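Side-chain contacts in integrase (Enterobacteria phage lambda, PDB 1AE9), which integrates phage lambda DNA into the host chromosome by site-specific recombination and, together with excisionase, cuts the prophage out again: residues Q14-E17 and S18-C21; S106-V109 and S110-F113; Y112-R115 and A116-S120. All blocks are in the same frame, centred on the assembly; numbering follows the deposited sequence.

Contact 1. Residues Q14-E17 and S18-C21; sequences QAAE and SSPC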
loop_
_atom_site.group_PDB
_atom_site.type_symbol
_atom_site.label_atom_id
_atom_site.label_comp_id
_atom_site.label_asym_id
_atom_site.label_seq_id
_atom_site.Cartn_x
_atom_site.Cartn_y
_atom_site.Cartn_z
ATOM N N GLN A 14 -7.309 23.873 -8.035
ATOM C CA GLN A 14 -8.691 24.365 -8.048
ATOM C C GLN A 14 -9.632 23.179 -7.875
ATOM O O GLN A 14 -10.567 23.218 -7.068
ATOM C CB GLN A 14 -8.992 25.066 -9.387
ATOM C CG GLN A 14 -10.403 25.655 -9.533
ATOM C CD GLN A 14 -11.500 24.605 -9.745
ATOM O OE1 GLN A 14 -11.404 23.769 -10.641
ATOM N NE2 GLN A 14 -12.542 24.649 -8.919
ATOM N N ALA A 15 -9.384 22.133 -8.662
ATOM C CA ALA A 15 -10.198 20.921 -8.648
ATOM C C ALA A 15 -10.199 20.232 -7.286
ATOM O O ALA A 15 -11.131 19.498 -6.967
ATOM C CB ALA A 15 -9.724 19.964 -9.732
ATOM N N ALA A 16 -9.162 20.483 -6.487
ATOM C CA ALA A 16 -9.030 19.905 -5.144
ATOM C C ALA A 16 -9.975 20.580 -4.136
ATOM O O ALA A 16 -9.925 20.306 -2.930
ATOM C CB ALA A 16 -7.577 20.007 -4.669
ATOM N N GLU A 17 -10.824 21.474 -4.633
ATOM C CA GLU A 17 -11.783 22.169 -3.793
ATOM C C GLU A 17 -12.650 21.167 -3.012
ATOM O O GLU A 17 -13.019 21.429 -1.868
ATOM C CB GLU A 17 -12.659 23.086 -4.656
ATOM C CG GLU A 17 -13.720 23.874 -3.893
ATOM C CD GLU A 17 -13.156 24.968 -2.988
ATOM O OE1 GLU A 17 -11.945 25.263 -3.046
ATOM O OE2 GLU A 17 -13.938 25.557 -2.219
ATOM N N SER A 18 -12.959 20.020 -3.615
ATOM C CA SER A 18 -13.775 19.023 -2.938
ATOM C C SER A 18 -12.977 17.851 -2.369
ATOM O O SER A 18 -13.539 16.804 -2.051
ATOM C CB SER A 18 -14.885 18.521 -3.863
ATOM O OG SER A 18 -14.362 18.082 -5.100
ATOM N N SER A 19 -11.669 18.029 -2.245
ATOM C CA SER A 19 -10.788 17.001 -1.701
ATOM C C SER A 19 -10.545 17.275 -0.218
ATOM O O SER A 19 -10.892 18.349 0.286
ATOM C CB SER A 19 -9.446 17.038 -2.428
ATOM O OG SER A 19 -9.614 16.818 -3.813
ATOM N N PRO A 20 -9.978 16.295 0.518
ATOM C CA PRO A 20 -9.718 16.529 1.944
ATOM C C PRO A 20 -8.788 17.740 2.063
ATOM O O PRO A 20 -7.943 17.970 1.186
ATOM C CB PRO A 20 -9.006 15.245 2.373
ATOM C CG PRO A 20 -9.606 14.218 1.492
ATOM C CD PRO A 20 -9.647 14.908 0.145
ATOM N N CYS A 21 -8.935 18.494 3.149
ATOM C CA CYS A 21 -8.139 19.697 3.410
ATOM C C CYS A 21 -6.620 19.515 3.271
ATOM O O CYS A 21 -5.906 20.446 2.890
ATOM C CB CYS A 21 -8.482 20.233 4.807
ATOM S SG CYS A 21 -8.520 18.943 6.115
HETATM O O HOH W 1 -11.648 17.331 -5.512
#

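Contact 2. Residues S106-V109 and S110-F113; sequences SGTV and SRYF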
loop_
_atom_site.group_PDB
_atom_site.type_symbol
_atom_site.label_atom_id
_atom_site.label_comp_id
_atom_site.label_asym_id
_atom_site.label_seq_id
_atom_site.Cartn_x
_atom_site.Cartn_y
_atom_site.Cartn_z
ATOM N N SER A 106 1.969 7.387 1.337
ATOM C CA SER A 106 2.207 7.859 -0.025
ATOM C C SER A 106 1.068 7.463 -0.968
ATOM O O SER A 106 0.656 8.245 -1.832
ATOM C CB SER A 106 3.512 7.268 -0.554
ATOM O OG SER A 106 4.584 7.574 0.310
ATOM N N GLY A 107 0.570 6.241 -0.799
ATOM C CA GLY A 107 -0.509 5.752 -1.638
ATOM C C GLY A 107 -1.767 6.587 -1.537
ATOM O O GLY A 107 -2.407 6.883 -2.544
ATOM N N THR A 108 -2.124 6.965 -0.318
ATOM C CA THR A 108 -3.311 7.770 -0.093
ATOM C C THR A 108 -3.166 9.158 -0.726
ATOM O O THR A 108 -4.080 9.644 -1.392
ATOM C CB THR A 108 -3.593 7.883 1.413
ATOM O OG1 THR A 108 -3.824 6.571 1.940
ATOM C CG2 THR A 108 -4.803 8.751 1.681
ATOM N N VAL A 109 -2.011 9.781 -0.536
ATOM C CA VAL A 109 -1.768 11.106 -1.094
ATOM C C VAL A 109 -1.850 11.060 -2.614
ATOM O O VAL A 109 -2.537 11.875 -3.223
ATOM C CB VAL A 109 -0.395 11.656 -0.651
ATOM C CG1 VAL A 109 -0.109 12.987 -1.327
ATOM C CG2 VAL A 109 -0.370 11.827 0.860
ATOM N N SER A 110 -1.171 10.089 -3.220
ATOM C CA SER A 110 -1.176 9.926 -4.673
ATOM C C SER A 110 -2.581 9.688 -5.217
ATOM O O SER A 110 -2.968 10.264 -6.240
ATOM C CB SER A 110 -0.283 8.753 -5.076
ATOM O OG SER A 110 1.061 8.983 -4.688
ATOM N N ARG A 111 -3.339 8.850 -4.511
ATOM C CA ARG A 111 -4.702 8.488 -4.885
ATOM C C ARG A 111 -5.619 9.707 -4.921
ATOM O O ARG A 111 -6.365 9.907 -5.883
ATOM C CB ARG A 111 -5.239 7.442 -3.901
ATOM C CG ARG A 111 -6.475 6.682 -4.345
ATOM C CD ARG A 111 -6.749 5.511 -3.384
ATOM N NE ARG A 111 -5.563 4.658 -3.220
ATOM C CZ ARG A 111 -5.044 4.264 -2.052
ATOM N NH1 ARG A 111 -5.599 4.624 -0.901
ATOM N NH2 ARG A 111 -3.936 3.525 -2.036
ATOM N N TYR A 112 -5.573 10.524 -3.879
ATOM C CA TYR A 112 -6.414 11.713 -3.850
ATOM C C TYR A 112 -5.986 12.756 -4.891
ATOM O O TYR A 112 -6.831 13.452 -5.478
ATOM C CB TYR A 112 -6.483 12.294 -2.434
ATOM C CG TYR A 112 -7.501 11.578 -1.566
ATOM C CD1 TYR A 112 -8.830 11.999 -1.532
ATOM C CD2 TYR A 112 -7.140 10.468 -0.802
ATOM C CE1 TYR A 112 -9.781 11.333 -0.759
ATOM C CE2 TYR A 112 -8.081 9.791 -0.023
ATOM C CZ TYR A 112 -9.399 10.229 -0.007
ATOM O OH TYR A 112 -10.332 9.570 0.760
ATOM N N PHE A 113 -4.679 12.850 -5.126
ATOM C CA PHE A 113 -4.149 13.769 -6.126
ATOM C C PHE A 113 -4.671 13.318 -7.494
ATOM O O PHE A 113 -5.142 14.134 -8.289
ATOM C CB PHE A 113 -2.613 13.764 -6.120
ATOM C CG PHE A 113 -2.001 14.599 -7.220
ATOM C CD1 PHE A 113 -1.785 15.957 -7.040
ATOM C CD2 PHE A 113 -1.671 14.027 -8.444
ATOM C CE1 PHE A 113 -1.249 16.738 -8.063
ATOM C CE2 PHE A 113 -1.134 14.802 -9.481
ATOM C CZ PHE A 113 -0.923 16.159 -9.285
#

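Contact 3. Residues Y112-R115 and A116-S120; sequences YFMR and ARKAS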
loop_
_atom_site.group_PDB
_atom_site.type_symbol
_atom_site.label_atom_id
_atom_site.label_comp_id
_atom_site.label_asym_id
_atom_site.label_seq_id
_atom_site.Cartn_x
_atom_site.Cartn_y
_atom_site.Cartn_z
ATOM N N TYR A 112 -5.573 10.524 -3.879
ATOM C CA TYR A 112 -6.414 11.713 -3.850
ATOM C C TYR A 112 -5.986 12.756 -4.891
ATOM O O TYR A 112 -6.831 13.452 -5.478
ATOM C CB TYR A 112 -6.483 12.294 -2.434
ATOM C CG TYR A 112 -7.501 11.578 -1.566
ATOM C CD1 TYR A 112 -8.830 11.999 -1.532
ATOM C CD2 TYR A 112 -7.140 10.468 -0.802
ATOM C CE1 TYR A 112 -9.781 11.333 -0.759
ATOM C CE2 TYR A 112 -8.081 9.791 -0.023
ATOM C CZ TYR A 112 -9.399 10.229 -0.007
ATOM O OH TYR A 112 -10.332 9.570 0.760
ATOM N N PHE A 113 -4.679 12.850 -5.126
ATOM C CA PHE A 113 -4.149 13.769 -6.126
ATOM C C PHE A 113 -4.671 13.318 -7.494
ATOM O O PHE A 113 -5.142 14.134 -8.289
ATOM C CB PHE A 113 -2.613 13.764 -6.120
ATOM C CG PHE A 113 -2.001 14.599 -7.220
ATOM C CD1 PHE A 113 -1.785 15.957 -7.040
ATOM C CD2 PHE A 113 -1.671 14.027 -8.444
ATOM C CE1 PHE A 113 -1.249 16.738 -8.063
ATOM C CE2 PHE A 113 -1.134 14.802 -9.481
ATOM C CZ PHE A 113 -0.923 16.159 -9.285
ATOM N N MET A 114 -4.614 12.014 -7.749
ATOM C CA MET A 114 -5.094 11.452 -9.004
ATOM C C MET A 114 -6.570 11.804 -9.235
ATOM O O MET A 114 -6.971 12.133 -10.363
ATOM C CB MET A 114 -4.856 9.934 -9.018
ATOM C CG MET A 114 -5.509 9.174 -10.163
ATOM S SD MET A 114 -7.251 8.807 -9.844
ATOM C CE MET A 114 -7.098 7.582 -8.477
ATOM N N ARG A 115 -7.371 11.770 -8.168
ATOM C CA ARG A 115 -8.789 12.100 -8.280
ATOM C C ARG A 115 -9.003 13.578 -8.601
ATOM O O ARG A 115 -9.862 13.915 -9.422
ATOM C CB ARG A 115 -9.535 11.710 -7.011
ATOM C CG ARG A 115 -9.557 10.223 -6.789
ATOM C CD ARG A 115 -10.087 9.866 -5.419
ATOM N NE ARG A 115 -9.976 8.431 -5.178
ATOM C CZ ARG A 115 -10.220 7.845 -4.014
ATOM N NH1 ARG A 115 -10.594 8.576 -2.968
ATOM N NH2 ARG A 115 -10.078 6.530 -3.892
ATOM N N ALA A 116 -8.238 14.458 -7.959
ATOM C CA ALA A 116 -8.344 15.894 -8.223
ATOM C C ALA A 116 -7.908 16.152 -9.675
ATOM O O ALA A 116 -8.493 16.974 -10.377
ATOM C CB ALA A 116 -7.460 16.685 -7.255
ATOM N N ARG A 117 -6.887 15.430 -10.124
ATOM C CA ARG A 117 -6.388 15.568 -11.488
ATOM C C ARG A 117 -7.504 15.268 -12.482
ATOM O O ARG A 117 -7.703 16.016 -13.444
ATOM C CB ARG A 117 -5.218 14.615 -11.719
ATOM C CG ARG A 117 -4.502 14.806 -13.037
ATOM C CD ARG A 117 -3.545 13.659 -13.275
ATOM N NE ARG A 117 -4.258 12.404 -13.527
ATOM C CZ ARG A 117 -3.834 11.201 -13.146
ATOM N NH1 ARG A 117 -2.699 11.075 -12.474
ATOM N NH2 ARG A 117 -4.507 10.113 -13.513
ATOM N N LYS A 118 -8.223 14.169 -12.264
ATOM C CA LYS A 118 -9.330 13.809 -13.147
ATOM C C LYS A 118 -10.413 14.882 -13.103
ATOM O O LYS A 118 -10.938 15.283 -14.139
ATOM C CB LYS A 118 -9.939 12.463 -12.743
ATOM C CG LYS A 118 -9.073 11.271 -13.052
ATOM C CD LYS A 118 -9.755 9.992 -12.611
ATOM C CE LYS A 118 -8.871 8.805 -12.879
ATOM N NZ LYS A 118 -9.553 7.557 -12.470
ATOM N N ALA A 119 -10.723 15.366 -11.904
ATOM C CA ALA A 119 -11.743 16.392 -11.721
ATOM C C ALA A 119 -11.459 17.679 -12.492
ATOM O O ALA A 119 -12.396 18.360 -12.902
ATOM C CB ALA A 119 -11.932 16.700 -10.233
ATOM N N SER A 120 -10.181 18.020 -12.665
ATOM C CA SER A 120 -9.787 19.232 -13.396
ATOM C C SER A 120 -10.144 19.145 -14.882
ATOM O O SER A 120 -10.349 20.165 -15.538
ATOM C CB SER A 120 -8.285 19.494 -13.268
ATOM O OG SER A 120 -7.529 18.603 -14.079
#

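Contact 1. Residues Q14-E17 and S18-C21
Ser19 folds back onto Ala16, and one direct hydrogen bond joins them: Ser19 N donates to Ala16 O over 2.9 Å. The N-H is aimed fairly straight at its acceptor (161°), yet it reaches the carbonyl from above, 68° out of its plane, instead of along a lone pair. Within 14-17 another three-residue step precedes it, Glu17 N to Gln14 O at 3.0 Å.

Beside this bond lies a bridge made through water. The water donates to Ala15 O at 2.7 Å and also bonds both serine hydroxyls, Ser18 OG at 2.8 Å and Ser19 OG at 2.7 Å. Ser18 reaches it because its OG is folded in between its own backbone N and carbonyl carbon (chi1 53°). The arrangement is a worked case of a type I beta turn, Ala16 to Ser19, placed directly after helix 6-15 of the tyrosine recombinase catalytic domain; it lets the chain swing round into helix 21-33.

Van der Waals contact is slight but close. Ser19 OG lies 3.4 Å from Ala16 CA and also touches the methyl carbon CB of that residue, so the hydroxyl rests against the alanine while holding the water. Ser19 also packs on Ala116 of helix 106-120.

Charge enters through Glu17, itself the second residue of the turn, whose carboxylate leads away, OE1 forming a salt bridge with Arg24 of helix 21-33. Glu17 also packs on Ala74 of the second subunit.

Contact 2. Residues S106-V109 and S110-F113
Thr108 lies beside Tyr112, one turn further along helix 106-120, and the contact illustrates how i to i+4 neighbours on an alpha helix combine backbone and side-chain contacts. The two side chains run alongside each other and point the same way, with Thr108 CG2 3.8 Å from both CD2 and CE2 of the Tyr112 ring. The same ring edge meets the backbone as well: Thr108 O lies in the ring plane, 3.2 Å from Tyr112 CD2, while accepting the hydrogen bond of Tyr112 N. Thr108 OG1 is hydrogen-bonded to Ser105 OG.

Ser110 turns its hydroxyl back along the helix. With OG anti to the carbonyl carbon (chi1 -62°), it donates to Ser106 O at 3.0 Å, from above the carbonyl plane (39° out of it). Ser110 N bonds the same oxygen, Ser106 O, at 2.9 Å, so that this carbonyl is gripped by two donors from one residue. The Ser110 side chain is about 7 Å from that of His132, predicted to be an active-site residue.

Val109 gives its carbonyl to Phe113 N, while its side chain, directed away from 110-113, packs on Phe131 and on Val37 and Cys41 of helix 37-42.

Arg111 bends at chi3 (-53°), which swings its guanidinium back over the preceding turn. Gly107 O stands 3.6 Å above the guanidinium plane, displaced toward the rim, and Arg111 NH2 comes within 3.8 Å of the Gly107 carbonyl carbon.

Contact 3. Residues Y112-R115 and A116-S120
Met114 lies across two basic side chains of the following turn, presenting a different atom to each. Its CG comes over one face of the Arg117 guanidinium, 3.6 Å from NH2, an aliphatic carbon laid on a flat cationic group. A bend at chi2 (-82°) carries the sulfur round to Lys118. There the thioether meets the end of a lysine chain extended beyond CG, Met114 SD being 3.4 Å from Lys118 CE and 3.7 Å from NZ.

Backbone bonds of the alpha helix, such as Lys118 N to Met114 O at 3.1 Å, set this i, i+3, i+4 spacing along helix 106-120. Lys118 NZ bonds Glu56 O and Ser58 OG of the third subunit, whereas Arg117 is shared, NH1 bonding Pro129 O of its own chain and NH2 Ser58 O of the third subunit. This face of the helix is therefore part of a subunit interface in the crystal assembly.

Within 112-115, Arg115 places NH1 3.5 Å above the Tyr112 ring plane, toward the rim, in a cation-pi contact, and its NE forms a salt bridge with Glu42 OE1 of the third subunit. The methyl of Ala116 lies against the backbone of the preceding turn, its CB 3.6 Å from Phe113 O. Within 116-120, Ser120 OG donates to Arg117 O at 2.7 Å.

From the N terminus, contact 1 comes first, closing the tight turn that leads from helix 6-15 into helix 21-33. It is complete long before helix 106-120 begins, so it stands in series with the other two. Contacts 2 and 3 follow one another along that single helix and overlap at Tyr112 and Phe113; neither encloses a long loop. The turn and the helix meet in space: Pro20 CD lies 3.5 Å from Tyr112 CD1, and Ala15 CB is 3.3 Å from Ala116 O. Helix 106-120 packs on helix 21-33 along much of its length, on helix 6-15 toward its C-terminal part and on helix 37-42 toward its start, where contact 2 comes near the predicted active site.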